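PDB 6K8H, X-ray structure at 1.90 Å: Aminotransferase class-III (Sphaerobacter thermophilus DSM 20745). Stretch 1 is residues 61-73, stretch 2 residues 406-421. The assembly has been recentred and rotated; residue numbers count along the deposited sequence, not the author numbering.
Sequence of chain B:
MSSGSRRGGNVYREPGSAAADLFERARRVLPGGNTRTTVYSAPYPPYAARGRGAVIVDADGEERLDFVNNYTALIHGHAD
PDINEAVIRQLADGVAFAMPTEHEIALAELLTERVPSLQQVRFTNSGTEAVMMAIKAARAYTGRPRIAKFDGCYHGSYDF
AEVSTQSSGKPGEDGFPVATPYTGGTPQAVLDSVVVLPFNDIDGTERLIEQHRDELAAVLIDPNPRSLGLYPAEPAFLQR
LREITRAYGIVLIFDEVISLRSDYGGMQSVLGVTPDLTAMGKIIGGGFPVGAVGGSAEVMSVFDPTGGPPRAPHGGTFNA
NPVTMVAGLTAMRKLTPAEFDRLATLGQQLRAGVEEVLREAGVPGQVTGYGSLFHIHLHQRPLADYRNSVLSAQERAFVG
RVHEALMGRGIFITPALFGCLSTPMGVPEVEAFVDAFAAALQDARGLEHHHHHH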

# COMPACT_ATOMS: atom_id res chain seq x y z
N GLY B 61 -17.10 12.04 23.05
CA GLY B 61 -18.54 11.89 22.98
C GLY B 61 -19.26 12.85 22.06
O GLY B 61 -20.50 12.79 21.97
N GLU B 62 -18.55 13.76 21.38
CA GLU B 62 -19.19 14.73 20.51
C GLU B 62 -19.53 14.08 19.17
O GLU B 62 -18.66 13.46 18.54
CB GLU B 62 -18.28 15.94 20.32
CG GLU B 62 -18.87 17.11 19.51
CD GLU B 62 -18.27 18.46 19.92
OE1 GLU B 62 -17.60 18.50 20.97
OE2 GLU B 62 -18.47 19.47 19.20
N GLU B 63 -20.78 14.19 18.74
CA GLU B 63 -21.23 13.56 17.51
C GLU B 63 -21.34 14.58 16.39
O GLU B 63 -21.84 15.69 16.59
CB GLU B 63 -22.57 12.86 17.71
CG GLU B 63 -22.65 12.10 19.01
CD GLU B 63 -23.82 11.13 19.06
OE1 GLU B 63 -24.79 11.33 18.29
OE2 GLU B 63 -23.75 10.17 19.85
N ARG B 64 -20.90 14.20 15.19
CA ARG B 64 -21.01 15.08 14.04
C ARG B 64 -21.49 14.28 12.84
O ARG B 64 -21.20 13.09 12.72
CB ARG B 64 -19.67 15.76 13.73
CG ARG B 64 -19.02 16.52 14.90
CD ARG B 64 -17.59 16.98 14.56
NE ARG B 64 -17.01 17.82 15.62
CZ ARG B 64 -16.30 17.37 16.65
NH1 ARG B 64 -16.05 16.07 16.79
NH2 ARG B 64 -15.81 18.22 17.56
N LEU B 65 -22.21 14.94 11.94
CA LEU B 65 -22.51 14.32 10.65
C LEU B 65 -21.23 14.27 9.82
O LEU B 65 -20.55 15.29 9.66
CB LEU B 65 -23.59 15.10 9.92
CG LEU B 65 -25.02 14.95 10.46
CD1 LEU B 65 -25.94 15.91 9.74
CD2 LEU B 65 -25.50 13.51 10.30
N ASP B 66 -20.90 13.09 9.29
CA ASP B 66 -19.60 12.87 8.65
C ASP B 66 -19.73 13.14 7.15
O ASP B 66 -20.35 12.35 6.43
CB ASP B 66 -19.11 11.44 8.90
CG ASP B 66 -17.65 11.24 8.50
OD1 ASP B 66 -17.13 12.02 7.69
OD2 ASP B 66 -17.02 10.28 9.00
N PHE B 67 -19.18 14.27 6.70
CA PHE B 67 -19.08 14.60 5.29
C PHE B 67 -17.65 14.44 4.76
O PHE B 67 -17.32 15.00 3.71
CB PHE B 67 -19.57 16.02 5.02
CG PHE B 67 -21.05 16.17 5.18
CD1 PHE B 67 -21.61 16.31 6.43
CD2 PHE B 67 -21.88 16.17 4.07
CE1 PHE B 67 -23.00 16.47 6.58
CE2 PHE B 67 -23.25 16.31 4.20
CZ PHE B 67 -23.81 16.46 5.46
N VAL B 68 -16.81 13.70 5.47
CA VAL B 68 -15.46 13.36 5.00
C VAL B 68 -15.37 11.90 4.60
O VAL B 68 -14.86 11.57 3.53
CB VAL B 68 -14.40 13.72 6.06
CG1 VAL B 68 -12.99 13.47 5.50
CG2 VAL B 68 -14.56 15.15 6.54
N ASN B 69 -15.86 11.00 5.47
CA ASN B 69 -15.96 9.57 5.18
C ASN B 69 -14.62 9.01 4.71
O ASN B 69 -14.51 8.38 3.65
CB ASN B 69 -17.06 9.31 4.16
CG ASN B 69 -18.39 9.84 4.63
OD1 ASN B 69 -18.89 10.85 4.12
ND2 ASN B 69 -18.96 9.18 5.62
N ASN B 70 -13.59 9.25 5.52
CA ASN B 70 -12.22 8.83 5.23
C ASN B 70 -11.82 9.27 3.82
O ASN B 70 -11.33 8.48 3.00
CB ASN B 70 -12.04 7.32 5.41
CG ASN B 70 -10.62 6.97 5.76
OD1 ASN B 70 -9.92 7.78 6.37
ND2 ASN B 70 -10.16 5.78 5.38
N TYR B 71 -12.05 10.55 3.55
CA TYR B 71 -11.71 11.18 2.27
C TYR B 71 -12.35 10.44 1.10
O TYR B 71 -11.70 10.10 0.11
CB TYR B 71 -10.19 11.32 2.13
CG TYR B 71 -9.74 12.51 2.98
CD1 TYR B 71 -9.47 12.36 4.33
CD2 TYR B 71 -9.70 13.79 2.44
CE1 TYR B 71 -9.12 13.45 5.12
CE2 TYR B 71 -9.34 14.88 3.21
CZ TYR B 71 -9.05 14.72 4.55
OH TYR B 71 -8.70 15.81 5.31
N THR B 72 -13.66 10.22 1.22
CA THR B 72 -14.61 9.67 0.23
C THR B 72 -14.56 8.15 0.11
O THR B 72 -15.28 7.60 -0.75
CB THR B 72 -14.48 10.27 -1.19
OG1 THR B 72 -13.33 9.73 -1.86
CG2 THR B 72 -14.38 11.79 -1.15
N ALA B 73 -13.75 7.45 0.91
CA ALA B 73 -13.63 6.00 0.77
C ALA B 73 -14.90 5.27 1.23
O ALA B 73 -15.27 4.24 0.65
CB ALA B 73 -12.42 5.48 1.55
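Stretch 2, residues 406-421: LMGRGIFITPALFGCL

Stretch 2 enters as the last turn of a helix (406-408), passes through G410, whose positive phi (81°) suits glycine, and continues as a short strand at I411 and F412 that runs parallel to the strand of stretch 1. A type I turn from T414 to L417, closed by L417 N to T414 O (2.9 Å), then leads into a second strand, 418-420, which meets stretch 1 at F67.

Backbone hydrogen bonds set the register. L65 N donates to G410 O (2.8 Å), F412 N to L65 O (3.0 Å) and F67 N to F412 O (2.9 Å), so that L65 pairs with I411 and D66 with F412, at CA-CA distances of 5.0 and 5.1 Å. F67 also bonds the second strand: C420 N donates to F67 O at 2.9 Å, and one residue thus joins both strands of stretch 2.

The one side-chain hydrogen bond across the contact lies at the helix end. R64 NE donates to M407 O (2.8 Å), while M407 CE lies over one face of the guanidinium. A water accompanies this contact, donating to E62 OE2 (2.6 Å) and M407 O (3.1 Å) and accepting a weak bond from G410 N (3.1 Å).

Apolar packing extends to both faces of the sheet. On the face of L65 and I411, L65 CB approaches I411 CD1 at 4.2 Å. The F67 ring reaches I411 CD1 through CE1 (4.0 Å) and L421 CD2 through CE2 (3.9 Å), the latter at the ring edge. On the face of D66 and F412, V68 CG2 sits over the F412 ring, 3.7 Å from its centroid. Farther along, Y71 CE2 contacts T414 CG2 at 3.5 Å, and T72 CG2 lies 3.8 Å from F418 CZ.

A close approach of a different kind involves C420 SG, which lies 3.2 Å from V68 O and 3.7 Å from T72 CA.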

# COMPACT_ATOMS: atom_id res chain seq x y z
N LEU B 406 -18.29 24.96 11.86
CA LEU B 406 -19.02 23.76 11.44
C LEU B 406 -18.69 22.59 12.36
O LEU B 406 -19.60 21.87 12.80
CB LEU B 406 -18.68 23.41 9.98
CG LEU B 406 -19.36 24.27 8.90
CD1 LEU B 406 -18.77 23.99 7.50
CD2 LEU B 406 -20.87 24.06 8.91
N MET B 407 -17.40 22.39 12.66
CA MET B 407 -16.99 21.33 13.58
C MET B 407 -17.71 21.45 14.91
O MET B 407 -18.10 20.44 15.51
CB MET B 407 -15.48 21.36 13.80
CG MET B 407 -14.66 20.77 12.66
SD MET B 407 -14.82 18.97 12.58
CE MET B 407 -13.92 18.44 14.05
N GLY B 408 -17.86 22.67 15.42
CA GLY B 408 -18.56 22.84 16.67
C GLY B 408 -20.07 22.77 16.58
O GLY B 408 -20.74 22.79 17.61
N ARG B 409 -20.59 22.68 15.35
CA ARG B 409 -22.05 22.65 15.09
C ARG B 409 -22.51 21.29 14.56
O ARG B 409 -23.49 21.26 13.82
CB ARG B 409 -22.48 23.79 14.17
CG ARG B 409 -22.47 25.16 14.83
CD ARG B 409 -23.14 26.21 13.98
NE ARG B 409 -23.00 27.51 14.62
CZ ARG B 409 -23.85 28.01 15.49
NH1 ARG B 409 -24.94 27.33 15.85
NH2 ARG B 409 -23.62 29.20 16.01
N GLY B 410 -21.77 20.22 14.85
CA GLY B 410 -22.20 18.90 14.44
C GLY B 410 -21.90 18.54 13.00
O GLY B 410 -22.52 17.62 12.48
N ILE B 411 -20.97 19.24 12.35
CA ILE B 411 -20.59 18.95 10.97
C ILE B 411 -19.09 18.70 10.88
O ILE B 411 -18.28 19.54 11.29
CB ILE B 411 -21.00 20.08 10.01
CG1 ILE B 411 -22.51 20.36 10.07
CG2 ILE B 411 -20.57 19.73 8.58
CD1 ILE B 411 -23.37 19.29 9.43
N PHE B 412 -18.71 17.55 10.33
CA PHE B 412 -17.32 17.19 10.10
C PHE B 412 -17.08 17.25 8.60
O PHE B 412 -17.63 16.43 7.85
CB PHE B 412 -17.04 15.79 10.67
CG PHE B 412 -15.64 15.28 10.43
CD1 PHE B 412 -14.53 16.08 10.64
CD2 PHE B 412 -15.45 13.98 10.01
CE1 PHE B 412 -13.24 15.59 10.41
CE2 PHE B 412 -14.18 13.47 9.77
CZ PHE B 412 -13.07 14.28 9.98
N ILE B 413 -16.28 18.22 8.16
CA ILE B 413 -15.93 18.39 6.75
C ILE B 413 -14.43 18.65 6.69
O ILE B 413 -13.80 18.95 7.70
CB ILE B 413 -16.74 19.52 6.06
CG1 ILE B 413 -16.69 19.39 4.53
CG2 ILE B 413 -16.28 20.89 6.56
CD1 ILE B 413 -17.80 20.12 3.81
N THR B 414 -13.84 18.49 5.50
CA THR B 414 -12.42 18.76 5.38
C THR B 414 -12.12 20.24 5.60
O THR B 414 -12.98 21.10 5.39
CB THR B 414 -11.87 18.34 4.02
OG1 THR B 414 -12.43 19.16 2.98
CG2 THR B 414 -12.15 16.86 3.74
N PRO B 415 -10.89 20.57 5.99
CA PRO B 415 -10.52 21.99 6.14
C PRO B 415 -10.74 22.81 4.88
O PRO B 415 -11.00 24.01 4.99
CB PRO B 415 -9.04 21.93 6.52
CG PRO B 415 -8.90 20.60 7.21
CD PRO B 415 -9.83 19.66 6.49
N ALA B 416 -10.67 22.22 3.69
CA ALA B 416 -10.89 22.99 2.48
C ALA B 416 -12.37 23.23 2.19
O ALA B 416 -12.69 24.01 1.29
CB ALA B 416 -10.24 22.30 1.27
N LEU B 417 -13.26 22.63 2.99
CA LEU B 417 -14.70 22.58 2.71
C LEU B 417 -14.99 21.75 1.46
O LEU B 417 -15.96 21.99 0.74
CB LEU B 417 -15.33 23.98 2.62
CG LEU B 417 -15.00 24.93 3.78
CD1 LEU B 417 -15.75 26.25 3.65
CD2 LEU B 417 -15.26 24.30 5.15
N PHE B 418 -14.17 20.70 1.31
CA PHE B 418 -14.42 19.65 0.31
C PHE B 418 -15.18 18.57 1.08
O PHE B 418 -14.75 18.21 2.18
CB PHE B 418 -13.11 19.06 -0.22
CG PHE B 418 -13.30 17.75 -0.93
CD1 PHE B 418 -13.96 17.69 -2.14
CD2 PHE B 418 -12.83 16.56 -0.38
CE1 PHE B 418 -14.13 16.49 -2.80
CE2 PHE B 418 -13.01 15.36 -1.03
CZ PHE B 418 -13.66 15.32 -2.24
N GLY B 419 -16.29 18.08 0.53
CA GLY B 419 -17.08 17.10 1.24
C GLY B 419 -17.73 16.10 0.31
O GLY B 419 -17.75 16.26 -0.91
N CYS B 420 -18.25 15.04 0.92
CA CYS B 420 -18.88 13.95 0.19
C CYS B 420 -20.09 13.44 0.96
O CYS B 420 -20.12 13.45 2.20
CB CYS B 420 -17.90 12.82 -0.12
SG CYS B 420 -17.19 12.02 1.34
N LEU B 421 -21.09 12.99 0.22
CA LEU B 421 -22.23 12.33 0.85
C LEU B 421 -21.99 10.83 1.03
O LEU B 421 -21.14 10.22 0.38
CB LEU B 421 -23.49 12.55 0.01
CG LEU B 421 -23.77 13.94 -0.52
CD1 LEU B 421 -25.00 13.91 -1.43
CD2 LEU B 421 -24.01 14.89 0.64
O HOH W 1 -20.24 18.98 17.30